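Local coordinates for protein 3-keto-5-aminohexanoate cleavage enzyme (Burkholderia xenovorans LB400, PDB 3E49) that probably catalyses zinc-dependent cleavage of a beta-keto acid such as 3-keto-5-aminohexanoate, using a TIM-barrel scaffold, at residues A[212-217]-A[241-246]; A[220-223]-A[228-231]. All coordinates share one frame; numbering follows the deposited sequence. Where two conformers were deposited one is given.

In the fold
Both contacts use helix 211-225 of the TIM barrel. Contact 1 joins its early turns to helix 240-248, the next helix along the chain; contact 2 ties its later half to the start of strand 229-235, within the loop that contact 1 closes. Their centres lie 14 Å apart, yet they meet directly: CD2 of Leu214 (contact 1) packs 3.8 Å from CH2 of Trp231 (contact 2). Neither belongs to the zinc site of His50, His52 and Glu259. Contact 2 instead borders a pocket occupied by 2-ethoxyethanol, probably from the crystallisation liquor, whose nearest approach to the Tyr229 side chain is about 4 Å. Gln250 of that pocket also touches Leu214.

Contact 1. Residues A[212-217]-A[241-246]; sequences EDLAHM and IPLASI
Within the helix that sets Leu243 and Ile246 against Leu214, the backbone O of Ile241 is gripped twice by Ser245. It receives the helical bond from Ser245 N and a second one from Ser245 OG, 2.8 Å from Ile241 O and 44° out of the carbonyl plane. Serine suits this turn because its hydroxyl can fold back onto the helix; the same residue touches Ile280 and Val283 of helix 273-286. The opposing helix reaches over with one residue, Leu214. Its CG stands anti to the backbone N (chi1 179°), which sends both methyls across. CD1 lies 3.6 Å from Leu243 O and 3.8 Å from Leu243 CD2, the two leucine side chains passing alongside in opposite directions. CD2 meets Ile246 CG2 at 3.7 Å. The helices are successive outer helices of the TIM barrel, and Phe201 of strand 195-201 touches both Leu214 and Leu243. Branched aliphatic residues fit this buried seam, which has no hydrogen bond across it. Elsewhere on helix 211-225, Asp213 OD2 is hydrogen-bonded to the hydroxyl of Tyr180 of a second subunit, and Glu212 OE2 forms a salt bridge with Arg219 of a third.

Contact 2. Residues A[220-223]-A[228-231]; sequences TADR and DYVW
Tyr229 leans its ring against the helix so that Ala221 lies over one face while Asp222 meets the hydroxyl end at the ring's edge. The methyl CB of Ala221 approaches CZ of Tyr229 to 3.4 Å, and a side chain no bigger than alanine's suits a place where an aromatic face lies so near the helix. CE1 of Tyr229 passes 3.7 Å from the backbone O of Ala221. Asp222 starts out from the helix pointing away from the strand, but its chi1 of -75° sets CG beside the backbone N and brings the carboxylate back toward the phenol. There Tyr229 OH donates to Asp222 OD1 over a short 2.6 Å. OD1 lies in the plane of the ring, whereas the hydroxyl reaches OD1 from 43° above the carboxylate plane, the two groups being turned 56° apart. Tyr229 OH also hangs 4.3 Å over one face of the Trp231 ring, toward its rim. Trp231 is anchored by its NE1, bonded to Thr199 OG1 of strand 195-201. Helix 211-225 is the crossover of a beta-alpha-beta unit whose parallel strands, 195-201 and 229-235, are neighbours in the barrel, and Tyr229 spans from the second strand back to that helix. The other carboxylate oxygen, Asp222 OD2, forms a salt bridge with Arg218 NE. Asp222 thus serves a cation and a phenol through different oxygens, which probably keeps it ionised and restrains the rotation of the tyrosine hydroxyl.

Contact 1. Residues A[212-217]-A[241-246]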
loop_
_atom_site.group_PDB
_atom_site.type_symbol
_atom_site.label_atom_id
_atom_site.label_comp_id
_atom_site.label_asym_id
_atom_site.label_seq_id
_atom_site.Cartn_x
_atom_site.Cartn_y
_atom_site.Cartn_z
ATOM N N GLU A 212 0.010 8.259 0.182
ATOM C CA GLU A 212 0.531 6.993 -0.333
ATOM C C GLU A 212 2.033 7.003 -0.562
ATOM O O GLU A 212 2.673 5.976 -0.406
ATOM C CB GLU A 212 -0.117 6.647 -1.694
ATOM C CG GLU A 212 -1.606 6.371 -1.652
ATOM C CD GLU A 212 -2.005 4.990 -1.154
ATOM O OE1 GLU A 212 -1.151 4.234 -0.633
ATOM O OE2 GLU A 212 -3.199 4.640 -1.334
ATOM N N ASP A 213 2.571 8.144 -0.988
ATOM C CA ASP A 213 3.963 8.275 -1.273
ATOM C C ASP A 213 4.672 8.107 0.070
ATOM O O ASP A 213 5.638 7.330 0.191
ATOM C CB ASP A 213 4.299 9.647 -1.912
ATOM C CG ASP A 213 3.758 9.812 -3.297
ATOM O OD1 ASP A 213 3.710 8.804 -4.013
ATOM O OD2 ASP A 213 3.492 10.968 -3.677
ATOM N N LEU A 214 4.117 8.755 1.088
ATOM C CA LEU A 214 4.676 8.656 2.450
ATOM C C LEU A 214 4.613 7.231 3.018
ATOM O O LEU A 214 5.628 6.735 3.593
ATOM C CB LEU A 214 4.012 9.690 3.369
ATOM C CG LEU A 214 4.428 9.764 4.849
ATOM C CD1 LEU A 214 4.132 11.163 5.420
ATOM C CD2 LEU A 214 3.733 8.600 5.657
ATOM N N ALA A 215 3.457 6.577 2.921
ATOM C CA ALA A 215 3.294 5.177 3.409
ATOM C C ALA A 215 4.301 4.270 2.702
ATOM O O ALA A 215 4.866 3.366 3.285
ATOM C CB ALA A 215 1.837 4.646 3.195
ATOM N N HIS A 216 4.516 4.471 1.414
ATOM C CA HIS A 216 5.464 3.589 0.733
ATOM C C HIS A 216 6.919 3.820 1.146
ATOM O O HIS A 216 7.688 2.865 1.289
ATOM C CB HIS A 216 5.316 3.662 -0.753
ATOM C CG HIS A 216 6.059 2.602 -1.474
ATOM N ND1 HIS A 216 5.745 1.268 -1.377
ATOM C CD2 HIS A 216 7.131 2.683 -2.310
ATOM C CE1 HIS A 216 6.554 0.568 -2.138
ATOM N NE2 HIS A 216 7.381 1.388 -2.741
HETATM N N MSE A 217 7.293 5.055 1.386
HETATM C CA MSE A 217 8.616 5.302 1.852
HETATM C C MSE A 217 8.833 4.613 3.208
HETATM O O MSE A 217 9.859 3.984 3.411
HETATM C CB MSE A 217 8.856 6.811 1.950
HETATM C CG MSE A 217 8.934 7.552 0.594
HETATM SE SE MSE A 217 10.302 6.981 -0.579
HETATM C CE MSE A 217 11.873 7.597 0.483
ATOM N N ILE A 241 3.549 20.730 7.159
ATOM C CA ILE A 241 2.874 20.315 8.388
ATOM C C ILE A 241 2.020 19.056 8.221
ATOM O O ILE A 241 2.084 18.156 9.041
ATOM C CB ILE A 241 2.074 21.476 9.078
ATOM C CG1 ILE A 241 2.979 22.682 9.298
ATOM C CG2 ILE A 241 1.402 20.935 10.394
ATOM C CD1 ILE A 241 4.167 22.440 10.343
ATOM N N PRO A 242 1.187 18.969 7.173
ATOM C CA PRO A 242 0.428 17.731 7.053
ATOM C C PRO A 242 1.241 16.450 7.005
ATOM O O PRO A 242 0.894 15.451 7.643
ATOM C CB PRO A 242 -0.322 17.910 5.694
ATOM C CG PRO A 242 -0.443 19.396 5.536
ATOM C CD PRO A 242 0.846 19.958 6.148
ATOM N N LEU A 243 2.305 16.431 6.221
ATOM C CA LEU A 243 3.110 15.215 6.117
ATOM C C LEU A 243 3.870 14.962 7.422
ATOM O O LEU A 243 3.949 13.843 7.883
ATOM C CB LEU A 243 4.042 15.272 4.874
ATOM C CG LEU A 243 3.328 15.206 3.482
ATOM C CD1 LEU A 243 4.378 15.224 2.347
ATOM C CD2 LEU A 243 2.471 13.917 3.395
ATOM N N ALA A 244 4.384 16.012 8.044
ATOM C CA ALA A 244 5.087 15.838 9.328
ATOM C C ALA A 244 4.102 15.269 10.369
ATOM O O ALA A 244 4.467 14.462 11.209
ATOM C CB ALA A 244 5.574 17.166 9.808
ATOM N N SER A 245 2.864 15.733 10.309
ATOM C CA SER A 245 1.798 15.293 11.209
ATOM C C SER A 245 1.533 13.792 11.010
ATOM O O SER A 245 1.448 13.011 11.971
ATOM C CB SER A 245 0.536 16.108 10.945
ATOM O OG SER A 245 0.700 17.452 11.338
ATOM N N ILE A 246 1.379 13.386 9.747
ATOM C CA ILE A 246 1.174 11.972 9.450
ATOM C C ILE A 246 2.320 11.106 10.045
ATOM O O ILE A 246 2.057 10.084 10.641
ATOM C CB ILE A 246 0.944 11.748 7.946
ATOM C CG1 ILE A 246 -0.362 12.411 7.570
ATOM C CG2 ILE A 246 0.970 10.222 7.557
ATOM C CD1 ILE A 246 -0.621 12.397 6.034
#

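Contact 2. Residues A[220-223]-A[228-231]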
loop_
_atom_site.group_PDB
_atom_site.type_symbol
_atom_site.label_atom_id
_atom_site.label_comp_id
_atom_site.label_asym_id
_atom_site.label_seq_id
_atom_site.Cartn_x
_atom_site.Cartn_y
_atom_site.Cartn_z
ATOM N N THR A 220 9.084 0.766 2.790
ATOM C CA THR A 220 10.318 0.383 2.106
ATOM C C THR A 220 11.417 0.388 3.144
ATOM O O THR A 220 12.150 -0.578 3.239
ATOM C CB THR A 220 10.677 1.315 1.063
ATOM O OG1 THR A 220 9.600 1.255 0.073
ATOM C CG2 THR A 220 11.987 0.937 0.347
ATOM N N ALA A 221 11.469 1.507 3.811
ATOM C CA ALA A 221 12.522 1.685 4.892
ATOM C C ALA A 221 12.349 0.613 5.939
ATOM O O ALA A 221 13.364 0.012 6.394
ATOM C CB ALA A 221 12.425 3.060 5.460
ATOM N N ASP A 222 11.126 0.381 6.404
ATOM C CA ASP A 222 10.922 -0.653 7.433
ATOM C C ASP A 222 11.470 -2.001 6.974
ATOM O O ASP A 222 12.126 -2.726 7.724
ATOM C CB ASP A 222 9.448 -0.839 7.781
ATOM C CG ASP A 222 8.884 0.261 8.640
ATOM O OD1 ASP A 222 9.660 1.062 9.192
ATOM O OD2 ASP A 222 7.635 0.337 8.779
ATOM N N ARG A 223 11.204 -2.332 5.717
ATOM C CA ARG A 223 11.668 -3.590 5.173
ATOM C C ARG A 223 13.178 -3.660 4.983
ATOM O O ARG A 223 13.777 -4.705 5.240
ATOM C CB ARG A 223 11.013 -3.869 3.839
ATOM C CG ARG A 223 11.290 -5.288 3.376
ATOM C CD ARG A 223 10.558 -5.623 2.096
ATOM N NE ARG A 223 11.050 -4.843 0.981
ATOM C CZ ARG A 223 10.415 -3.825 0.394
ATOM N NH1 ARG A 223 9.213 -3.397 0.784
ATOM N NH2 ARG A 223 11.011 -3.229 -0.613
ATOM N N ASP A 228 16.808 -0.541 12.607
ATOM C CA ASP A 228 18.085 0.180 12.524
ATOM C C ASP A 228 18.042 1.579 11.936
ATOM O O ASP A 228 19.076 2.122 11.631
ATOM C CB ASP A 228 19.082 -0.633 11.708
ATOM C CG ASP A 228 19.583 -1.851 12.444
ATOM O OD1 ASP A 228 19.201 -2.020 13.614
ATOM O OD2 ASP A 228 20.367 -2.623 11.850
ATOM N N TYR A 229 16.869 2.142 11.726
ATOM C CA TYR A 229 16.804 3.484 11.185
ATOM C C TYR A 229 15.887 4.343 12.024
ATOM O O TYR A 229 15.025 3.820 12.750
ATOM C CB TYR A 229 16.384 3.466 9.713
ATOM C CG TYR A 229 14.901 3.409 9.430
ATOM C CD1 TYR A 229 14.181 2.237 9.613
ATOM C CD2 TYR A 229 14.232 4.522 8.934
ATOM C CE1 TYR A 229 12.821 2.189 9.349
ATOM C CE2 TYR A 229 12.894 4.481 8.652
ATOM C CZ TYR A 229 12.189 3.309 8.863
ATOM O OH TYR A 229 10.858 3.282 8.576
ATOM N N VAL A 230 16.148 5.651 11.994
ATOM C CA VAL A 230 15.348 6.669 12.657
ATOM C C VAL A 230 14.744 7.505 11.525
ATOM O O VAL A 230 15.454 8.062 10.687
ATOM C CB VAL A 230 16.194 7.510 13.564
ATOM C CG1 VAL A 230 15.353 8.616 14.235
ATOM C CG2 VAL A 230 16.837 6.585 14.614
ATOM N N TRP A 231 13.433 7.607 11.523
ATOM C CA TRP A 231 12.719 8.233 10.423
ATOM C C TRP A 231 12.324 9.670 10.671
ATOM O O TRP A 231 11.770 9.995 11.724
ATOM C CB TRP A 231 11.485 7.394 10.187
ATOM C CG TRP A 231 10.651 7.829 9.022
ATOM C CD1 TRP A 231 11.099 8.407 7.871
ATOM C CD2 TRP A 231 9.253 7.598 8.851
ATOM N NE1 TRP A 231 10.034 8.587 7.002
ATOM C CE2 TRP A 231 8.897 8.103 7.591
ATOM C CE3 TRP A 231 8.259 7.023 9.651
ATOM C CZ2 TRP A 231 7.579 8.052 7.112
ATOM C CZ3 TRP A 231 6.938 7.006 9.175
ATOM C CH2 TRP A 231 6.630 7.510 7.923
#